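Local coordinates for uncharacterized protein (Borrelia turicatae, PDB 5VJ4) that is of unknown function but is probably a surface lipoprotein, possibly lipid-binding, whose gene is differentially regulated as relapsing fever spirochetes pass between tick and mammal, at residues Y285-L296 and L315-I326. Sequence-based numbering, arbitrary orientation.
Sequences YRGVKIEHDEAL and LNRFKGEYYSNI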
ATOM      1  N   TYR A 285     -11.225  -8.924   5.593  1.00 56.32           N
ATOM      2  CA  TYR A 285     -11.254  -9.932   6.618  1.00 58.67           C
ATOM      3  C   TYR A 285     -12.687 -10.220   7.048  1.00 58.32           C
ATOM      4  O   TYR A 285     -13.070 -11.369   7.245  1.00 58.08           O
ATOM      5  CB  TYR A 285     -10.457  -9.482   7.831  1.00 55.64           C
ATOM      6  CG  TYR A 285     -10.574 -10.446   8.988  1.00 54.25           C
ATOM      7  CD1 TYR A 285      -9.861 -11.643   8.991  1.00 48.09           C
ATOM      8  CD2 TYR A 285     -11.429 -10.177  10.055  1.00 53.65           C
ATOM      9  CE1 TYR A 285      -9.979 -12.544  10.031  1.00 46.51           C
ATOM     10  CE2 TYR A 285     -11.575 -11.068  11.090  1.00 49.16           C
ATOM     11  CZ  TYR A 285     -10.839 -12.244  11.074  1.00 56.14           C
ATOM     12  OH  TYR A 285     -10.956 -13.118  12.115  1.00 49.70           O
ATOM     13  N   ARG A 286     -13.466  -9.169   7.208  1.00 44.97           N
ATOM     14  CA  ARG A 286     -14.830  -9.315   7.667  1.00 47.80           C
ATOM     15  C   ARG A 286     -15.678 -10.099   6.700  1.00 57.21           C
ATOM     16  O   ARG A 286     -16.529 -10.871   7.133  1.00 63.84           O
ATOM     17  CB  ARG A 286     -15.478  -7.970   7.889  1.00 37.18           C
ATOM     18  CG  ARG A 286     -14.942  -7.233   9.071  1.00 34.12           C
ATOM     19  CD  ARG A 286     -15.696  -5.945   9.217  1.00 51.91           C
ATOM     20  NE  ARG A 286     -15.222  -5.223  10.372  1.00 39.63           N
ATOM     21  CZ  ARG A 286     -15.252  -3.904  10.512  1.00 57.61           C
ATOM     22  NH1 ARG A 286     -15.699  -3.120   9.534  1.00 65.09           N
ATOM     23  NH2 ARG A 286     -14.776  -3.362  11.625  1.00 48.13           N
ATOM     24  N   GLY A 287     -15.448  -9.887   5.406  1.00 47.30           N
ATOM     25  CA  GLY A 287     -16.151 -10.620   4.368  1.00 51.38           C
ATOM     26  C   GLY A 287     -15.861 -12.102   4.482  1.00 57.58           C
ATOM     27  O   GLY A 287     -16.773 -12.933   4.433  1.00 67.99           O
ATOM     28  N   VAL A 288     -14.591 -12.436   4.671  1.00 45.54           N
ATOM     29  CA  VAL A 288     -14.213 -13.832   4.759  1.00 48.37           C
ATOM     30  C   VAL A 288     -14.814 -14.459   6.000  1.00 55.23           C
ATOM     31  O   VAL A 288     -15.315 -15.570   5.957  1.00 52.90           O
ATOM     32  CB  VAL A 288     -12.711 -14.010   4.809  1.00 49.12           C
ATOM     33  CG1 VAL A 288     -12.401 -15.493   4.831  1.00 43.69           C
ATOM     34  CG2 VAL A 288     -12.067 -13.324   3.613  1.00 46.23           C
ATOM     35  N   LYS A 289     -14.764 -13.721   7.099  1.00 67.07           N
ATOM     36  CA  LYS A 289     -15.264 -14.211   8.347  1.00 57.28           C
ATOM     37  C   LYS A 289     -16.749 -14.443   8.201  1.00 63.71           C
ATOM     38  O   LYS A 289     -17.224 -15.486   8.616  1.00 66.55           O
ATOM     39  CB  LYS A 289     -14.978 -13.220   9.451  1.00 73.67           C
ATOM     40  CG  LYS A 289     -15.922 -13.324  10.641  1.00119.22           C
ATOM     41  CD  LYS A 289     -15.490 -12.427  11.798  1.00126.33           C
ATOM     42  CE  LYS A 289     -15.626 -13.156  13.136  1.00106.10           C
ATOM     43  NZ  LYS A 289     -16.689 -12.637  14.033  1.00104.52           N
ATOM     44  N   ILE A 290     -17.471 -13.495   7.602  1.00 73.62           N
ATOM     45  CA  ILE A 290     -18.930 -13.644   7.483  1.00 63.58           C
ATOM     46  C   ILE A 290     -19.298 -14.802   6.581  1.00 68.95           C
ATOM     47  O   ILE A 290     -20.178 -15.572   6.924  1.00 79.02           O
ATOM     48  CB  ILE A 290     -19.645 -12.353   7.104  1.00 55.93           C
ATOM     49  CG1 ILE A 290     -19.548 -11.410   8.305  1.00133.40           C
ATOM     50  CG2 ILE A 290     -21.114 -12.599   6.927  1.00 63.02           C
ATOM     51  CD1 ILE A 290     -20.033  -9.991   8.095  1.00153.37           C
ATOM     52  N   GLU A 291     -18.585 -14.962   5.477  1.00 60.36           N
ATOM     53  CA  GLU A 291     -18.889 -16.055   4.572  1.00 58.66           C
ATOM     54  C   GLU A 291     -18.598 -17.405   5.160  1.00 61.51           C
ATOM     55  O   GLU A 291     -19.344 -18.347   4.933  1.00 81.88           O
ATOM     56  CB  GLU A 291     -18.207 -15.905   3.205  1.00 59.85           C
ATOM     57  CG  GLU A 291     -18.856 -14.830   2.349  1.00 58.54           C
ATOM     58  CD  GLU A 291     -20.376 -14.879   2.399  1.00 84.30           C
ATOM     59  OE1 GLU A 291     -20.929 -16.002   2.313  1.00107.68           O
ATOM     60  OE2 GLU A 291     -21.006 -13.799   2.535  1.00 70.10           O
ATOM     61  N   HIS A 292     -17.521 -17.495   5.920  1.00 64.41           N
ATOM     62  CA  HIS A 292     -17.138 -18.748   6.555  1.00 68.95           C
ATOM     63  C   HIS A 292     -18.247 -19.193   7.515  1.00 69.05           C
ATOM     64  O   HIS A 292     -18.621 -20.356   7.551  1.00 67.12           O
ATOM     65  CB  HIS A 292     -15.820 -18.545   7.279  1.00 62.92           C
ATOM     66  CG  HIS A 292     -15.515 -19.590   8.300  1.00 74.92           C
ATOM     67  ND1 HIS A 292     -15.996 -19.540   9.600  1.00 56.93           N
ATOM     68  CD2 HIS A 292     -14.736 -20.698   8.224  1.00 59.23           C
ATOM     69  CE1 HIS A 292     -15.553 -20.594  10.264  1.00 55.12           C
ATOM     70  NE2 HIS A 292     -14.780 -21.306   9.456  1.00 66.11           N
ATOM     71  N   ASP A 293     -18.786 -18.260   8.277  1.00 61.01           N
ATOM     72  CA  ASP A 293     -19.867 -18.607   9.190  1.00 67.46           C
ATOM     73  C   ASP A 293     -21.085 -19.090   8.480  1.00 68.29           C
ATOM     74  O   ASP A 293     -21.701 -20.034   8.927  1.00102.37           O
ATOM     75  CB  ASP A 293     -20.194 -17.449  10.109  1.00 67.23           C
ATOM     76  CG  ASP A 293     -19.000 -17.063  10.962  1.00105.18           C
ATOM     77  OD1 ASP A 293     -17.882 -17.601  10.717  1.00 96.24           O
ATOM     78  OD2 ASP A 293     -19.172 -16.230  11.871  1.00 97.09           O
ATOM     79  N   GLU A 294     -21.432 -18.460   7.360  1.00 87.99           N
ATOM     80  CA  GLU A 294     -22.547 -18.940   6.546  1.00 68.70           C
ATOM     81  C   GLU A 294     -22.314 -20.379   6.136  1.00 70.64           C
ATOM     82  O   GLU A 294     -23.226 -21.202   6.235  1.00 77.62           O
ATOM     83  CB  GLU A 294     -22.753 -18.077   5.303  1.00 69.85           C
ATOM     84  CG  GLU A 294     -23.111 -16.622   5.550  1.00 94.87           C
ATOM     85  CD  GLU A 294     -24.401 -16.425   6.319  1.00 99.95           C
ATOM     86  OE1 GLU A 294     -25.248 -17.348   6.343  1.00143.24           O
ATOM     87  OE2 GLU A 294     -24.576 -15.323   6.890  1.00116.36           O
ATOM     88  N   ALA A 295     -21.082 -20.673   5.714  1.00 60.15           N
ATOM     89  CA  ALA A 295     -20.707 -22.018   5.282  1.00 63.68           C
ATOM     90  C   ALA A 295     -20.721 -22.980   6.450  1.00 74.24           C
ATOM     91  O   ALA A 295     -20.999 -24.161   6.274  1.00112.58           O
ATOM     92  CB  ALA A 295     -19.353 -22.023   4.563  1.00 48.94           C
ATOM     93  N   LEU A 296     -20.443 -22.470   7.645  1.00 77.26           N
ATOM     94  CA  LEU A 296     -20.539 -23.268   8.859  1.00 83.48           C
ATOM     95  C   LEU A 296     -21.970 -23.739   9.095  1.00 79.14           C
ATOM     96  O   LEU A 296     -22.206 -24.943   9.267  1.00112.97           O
ATOM     97  CB  LEU A 296     -20.057 -22.460  10.059  1.00 89.89           C
ATOM     98  CG  LEU A 296     -19.906 -23.154  11.393  1.00 63.93           C
ATOM     99  CD1 LEU A 296     -18.486 -23.668  11.327  1.00 73.64           C
ATOM    100  CD2 LEU A 296     -20.095 -22.169  12.534  1.00 96.50           C
ATOM    101  N   LEU A 315     -13.996 -26.785   4.933  1.00 72.35           N
ATOM    102  CA  LEU A 315     -14.201 -25.646   5.807  1.00 65.73           C
ATOM    103  C   LEU A 315     -12.981 -25.442   6.681  1.00 84.81           C
ATOM    104  O   LEU A 315     -12.447 -24.341   6.730  1.00105.13           O
ATOM    105  CB  LEU A 315     -15.429 -25.815   6.689  1.00 61.67           C
ATOM    106  CG  LEU A 315     -15.803 -24.581   7.523  1.00 68.03           C
ATOM    107  CD1 LEU A 315     -16.401 -23.499   6.635  1.00 65.08           C
ATOM    108  CD2 LEU A 315     -16.780 -24.907   8.655  1.00 55.26           C
ATOM    109  N   ASN A 316     -12.532 -26.504   7.340  1.00 93.69           N
ATOM    110  CA  ASN A 316     -11.366 -26.385   8.212  1.00 88.71           C
ATOM    111  C   ASN A 316     -10.095 -26.078   7.462  1.00 92.14           C
ATOM    112  O   ASN A 316      -9.311 -25.242   7.899  1.00 95.04           O
ATOM    113  CB  ASN A 316     -11.201 -27.600   9.104  1.00 82.04           C
ATOM    114  CG  ASN A 316     -12.291 -27.676  10.142  1.00 88.78           C
ATOM    115  OD1 ASN A 316     -12.921 -26.672  10.443  1.00 91.19           O
ATOM    116  ND2 ASN A 316     -12.530 -28.863  10.687  1.00122.47           N
ATOM    117  N   ARG A 317      -9.921 -26.718   6.313  1.00 82.64           N
ATOM    118  CA  ARG A 317      -8.727 -26.514   5.515  1.00 98.99           C
ATOM    119  C   ARG A 317      -8.659 -25.069   5.037  1.00 95.95           C
ATOM    120  O   ARG A 317      -7.616 -24.430   5.133  1.00 86.68           O
ATOM    121  CB  ARG A 317      -8.697 -27.489   4.340  1.00 91.60           C
ATOM    122  CG  ARG A 317      -7.686 -27.150   3.267  1.00 83.94           C
ATOM    123  CD  ARG A 317      -8.017 -27.958   2.029  1.00 96.43           C
ATOM    124  NE  ARG A 317      -7.662 -27.272   0.782  1.00129.50           N
ATOM    125  CZ  ARG A 317      -8.295 -27.447  -0.377  1.00118.75           C
ATOM    126  NH1 ARG A 317      -9.345 -28.268  -0.449  1.00116.64           N
ATOM    127  NH2 ARG A 317      -7.883 -26.799  -1.466  1.00114.66           N
ATOM    128  N   PHE A 318      -9.785 -24.571   4.543  1.00102.76           N
ATOM    129  CA  PHE A 318      -9.854 -23.213   4.041  1.00 91.56           C
ATOM    130  C   PHE A 318      -9.546 -22.198   5.117  1.00 82.36           C
ATOM    131  O   PHE A 318      -8.724 -21.327   4.886  1.00 75.66           O
ATOM    132  CB  PHE A 318     -11.213 -22.920   3.415  1.00 99.05           C
ATOM    133  CG  PHE A 318     -11.366 -23.456   2.023  1.00 96.59           C
ATOM    134  CD1 PHE A 318     -10.246 -23.733   1.246  1.00 76.44           C
ATOM    135  CD2 PHE A 318     -12.637 -23.650   1.467  1.00 88.33           C
ATOM    136  CE1 PHE A 318     -10.380 -24.218  -0.045  1.00 84.21           C
ATOM    137  CE2 PHE A 318     -12.780 -24.134   0.176  1.00 72.31           C
ATOM    138  CZ  PHE A 318     -11.650 -24.412  -0.586  1.00 91.91           C
ATOM    139  N   LYS A 319     -10.187 -22.318   6.282  1.00 68.69           N
ATOM    140  CA  LYS A 319      -9.890 -21.438   7.423  1.00 59.35           C
ATOM    141  C   LYS A 319      -8.386 -21.487   7.713  1.00 83.94           C
ATOM    142  O   LYS A 319      -7.750 -20.451   7.836  1.00 90.79           O
ATOM    143  CB  LYS A 319     -10.691 -21.819   8.668  1.00 57.16           C
ATOM    144  CG  LYS A 319     -10.600 -20.812   9.801  1.00 71.40           C
ATOM    145  CD  LYS A 319     -11.519 -21.130  10.991  1.00 76.96           C
ATOM    146  CE  LYS A 319     -10.943 -20.579  12.309  1.00 94.71           C
ATOM    147  NZ  LYS A 319     -11.910 -20.138  13.362  1.00 90.18           N
ATOM    148  N   GLY A 320      -7.817 -22.688   7.765  1.00 76.24           N
ATOM    149  CA  GLY A 320      -6.388 -22.845   7.980  1.00 78.83           C
ATOM    150  C   GLY A 320      -5.567 -22.053   6.983  1.00 76.66           C
ATOM    151  O   GLY A 320      -4.796 -21.177   7.374  1.00 76.60           O
ATOM    152  N   GLU A 321      -5.761 -22.340   5.698  1.00 74.32           N
ATOM    153  CA  GLU A 321      -5.028 -21.653   4.617  1.00 68.00           C
ATOM    154  C   GLU A 321      -5.096 -20.137   4.753  1.00 71.77           C
ATOM    155  O   GLU A 321      -4.090 -19.459   4.577  1.00 71.64           O
ATOM    156  CB  GLU A 321      -5.545 -22.058   3.232  1.00 69.46           C
ATOM    157  CG  GLU A 321      -5.414 -23.520   2.844  1.00 66.26           C
ATOM    158  CD  GLU A 321      -6.051 -23.833   1.494  1.00111.48           C
ATOM    159  OE1 GLU A 321      -6.275 -22.900   0.685  1.00103.75           O
ATOM    160  OE2 GLU A 321      -6.317 -25.023   1.226  1.00124.79           O
ATOM    161  N   TYR A 322      -6.273 -19.610   5.092  1.00 63.18           N
ATOM    162  CA  TYR A 322      -6.434 -18.158   5.217  1.00 69.29           C
ATOM    163  C   TYR A 322      -5.632 -17.601   6.394  1.00 74.56           C
ATOM    164  O   TYR A 322      -4.756 -16.766   6.193  1.00 73.36           O
ATOM    165  CB  TYR A 322      -7.923 -17.741   5.292  1.00 54.60           C
ATOM    166  CG  TYR A 322      -8.136 -16.255   5.260  1.00 41.12           C
ATOM    167  CD1 TYR A 322      -7.497 -15.457   4.283  1.00 51.31           C
ATOM    168  CD2 TYR A 322      -8.953 -15.625   6.203  1.00 37.63           C
ATOM    169  CE1 TYR A 322      -7.650 -14.066   4.270  1.00 47.51           C
ATOM    170  CE2 TYR A 322      -9.116 -14.223   6.190  1.00 45.82           C
ATOM    171  CZ  TYR A 322      -8.454 -13.455   5.223  1.00 54.05           C
ATOM    172  OH  TYR A 322      -8.602 -12.090   5.177  1.00 63.40           O
ATOM    173  N   TYR A 323      -5.923 -18.082   7.607  1.00 71.00           N
ATOM    174  CA  TYR A 323      -5.174 -17.706   8.810  1.00 66.27           C
ATOM    175  C   TYR A 323      -3.653 -17.788   8.601  1.00 64.38           C
ATOM    176  O   TYR A 323      -2.907 -16.888   8.991  1.00 67.65           O
ATOM    177  CB  TYR A 323      -5.601 -18.563   9.977  1.00 48.32           C
ATOM    178  CG  TYR A 323      -6.899 -18.145  10.660  1.00 60.86           C
ATOM    179  CD1 TYR A 323      -7.863 -17.343  10.017  1.00 52.64           C
ATOM    180  CD2 TYR A 323      -7.173 -18.595  11.955  1.00 64.70           C
ATOM    181  CE1 TYR A 323      -9.049 -16.992  10.673  1.00 68.57           C
ATOM    182  CE2 TYR A 323      -8.339 -18.246  12.620  1.00 69.41           C
ATOM    183  CZ  TYR A 323      -9.277 -17.459  11.987  1.00 71.37           C
ATOM    184  OH  TYR A 323     -10.421 -17.148  12.693  1.00 74.56           O
ATOM    185  N   SER A 324      -3.212 -18.820   7.906  1.00 62.36           N
ATOM    186  CA  SER A 324      -1.810 -18.929   7.521  1.00 76.25           C
ATOM    187  C   SER A 324      -1.356 -17.783   6.616  1.00 70.60           C
ATOM    188  O   SER A 324      -0.267 -17.244   6.814  1.00 84.54           O
ATOM    189  CB  SER A 324      -1.521 -20.297   6.884  1.00 84.74           C
ATOM    190  OG  SER A 324      -0.382 -20.244   6.048  1.00 88.93           O
ATOM    191  N   ASN A 325      -2.178 -17.414   5.631  1.00 76.59           N
ATOM    192  CA  ASN A 325      -1.854 -16.276   4.759  1.00 56.30           C
ATOM    193  C   ASN A 325      -1.656 -15.018   5.602  1.00 58.46           C
ATOM    194  O   ASN A 325      -0.749 -14.234   5.320  1.00 73.21           O
ATOM    195  CB  ASN A 325      -2.944 -16.039   3.702  1.00 61.54           C
ATOM    196  CG  ASN A 325      -2.803 -16.922   2.466  1.00 60.59           C
ATOM    197  OD1 ASN A 325      -2.251 -17.999   2.520  1.00 87.04           O
ATOM    198  ND2 ASN A 325      -3.332 -16.461   1.350  1.00 68.48           N
ATOM    199  N   ILE A 326      -2.478 -14.844   6.646  1.00 48.72           N
ATOM    200  CA  ILE A 326      -2.416 -13.639   7.470  1.00 55.93           C
ATOM    201  C   ILE A 326      -1.070 -13.585   8.204  1.00 69.92           C
ATOM    202  O   ILE A 326      -0.293 -12.638   8.031  1.00 75.78           O
ATOM    203  CB  ILE A 326      -3.599 -13.526   8.448  1.00 54.05           C
ATOM    204  CG1 ILE A 326      -4.933 -13.597   7.713  1.00 56.38           C
ATOM    205  CG2 ILE A 326      -3.535 -12.217   9.214  1.00 48.01           C
ATOM    206  CD1 ILE A 326      -6.142 -13.587   8.641  1.00 64.00           C
TER
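Leu315 lays its two methyl branches over three residues of the facing helix: CD1 meets His292 CD2 at 3.6 Å and also reaches the Ala295 methyl, while CD2 lies against Leu296 CD1. The segments 285-296 and 315-326 belong to consecutive long helices, 263-301 and 308-334, which form an antiparallel helical hairpin; the axes of the two segments come within 11.2 Å and run at 167°, a spacing bridged by large side chains. Beside Leu315, the aliphatic part of Lys319 slants past the imidazole, with Lys319 CD 3.6 Å from His292 NE2. A hydrogen bond from the other ring nitrogen helps to set the rotation of the imidazole, since His292 ND1 donates to Asp293 OD1 over 2.9 Å, nearly straight (173°) and in the ring plane. Phe352 of helix 345-365 meets the same imidazole edge-to-face.

Further along, Tyr322 extends across the groove with CG anti to its backbone N (chi1 -173°), carrying its ring up to Val288. Val288 comes from the opposite direction and places CG1 3.7 Å from Tyr322 CD2. Tyr285 approaches the Tyr322 ring at its edge, where Tyr285 CD1 lies 3.9 Å from Tyr322 CE2, and Ile326 CD1 covers one face of the Tyr322 ring off-centre. The phenol oxygens are hydrogen-bonded outside the pair, Tyr285 OH to Glu251 of helix 243-256 and Tyr322 OH to Thr343. Tyr323, with Lys319 CG over one ring face, accepts a weak hydrogen bond from Lys319 NZ.

The two helices are therefore joined by apolar and aromatic packing, whereas the hydrogen bonds of these side chains run within one helix or to Glu251 and Thr343. Lys319 NZ, 5.0 Å from His292 NE2, may disfavour a protonated imidazole, while Asp293 would tend to favour it.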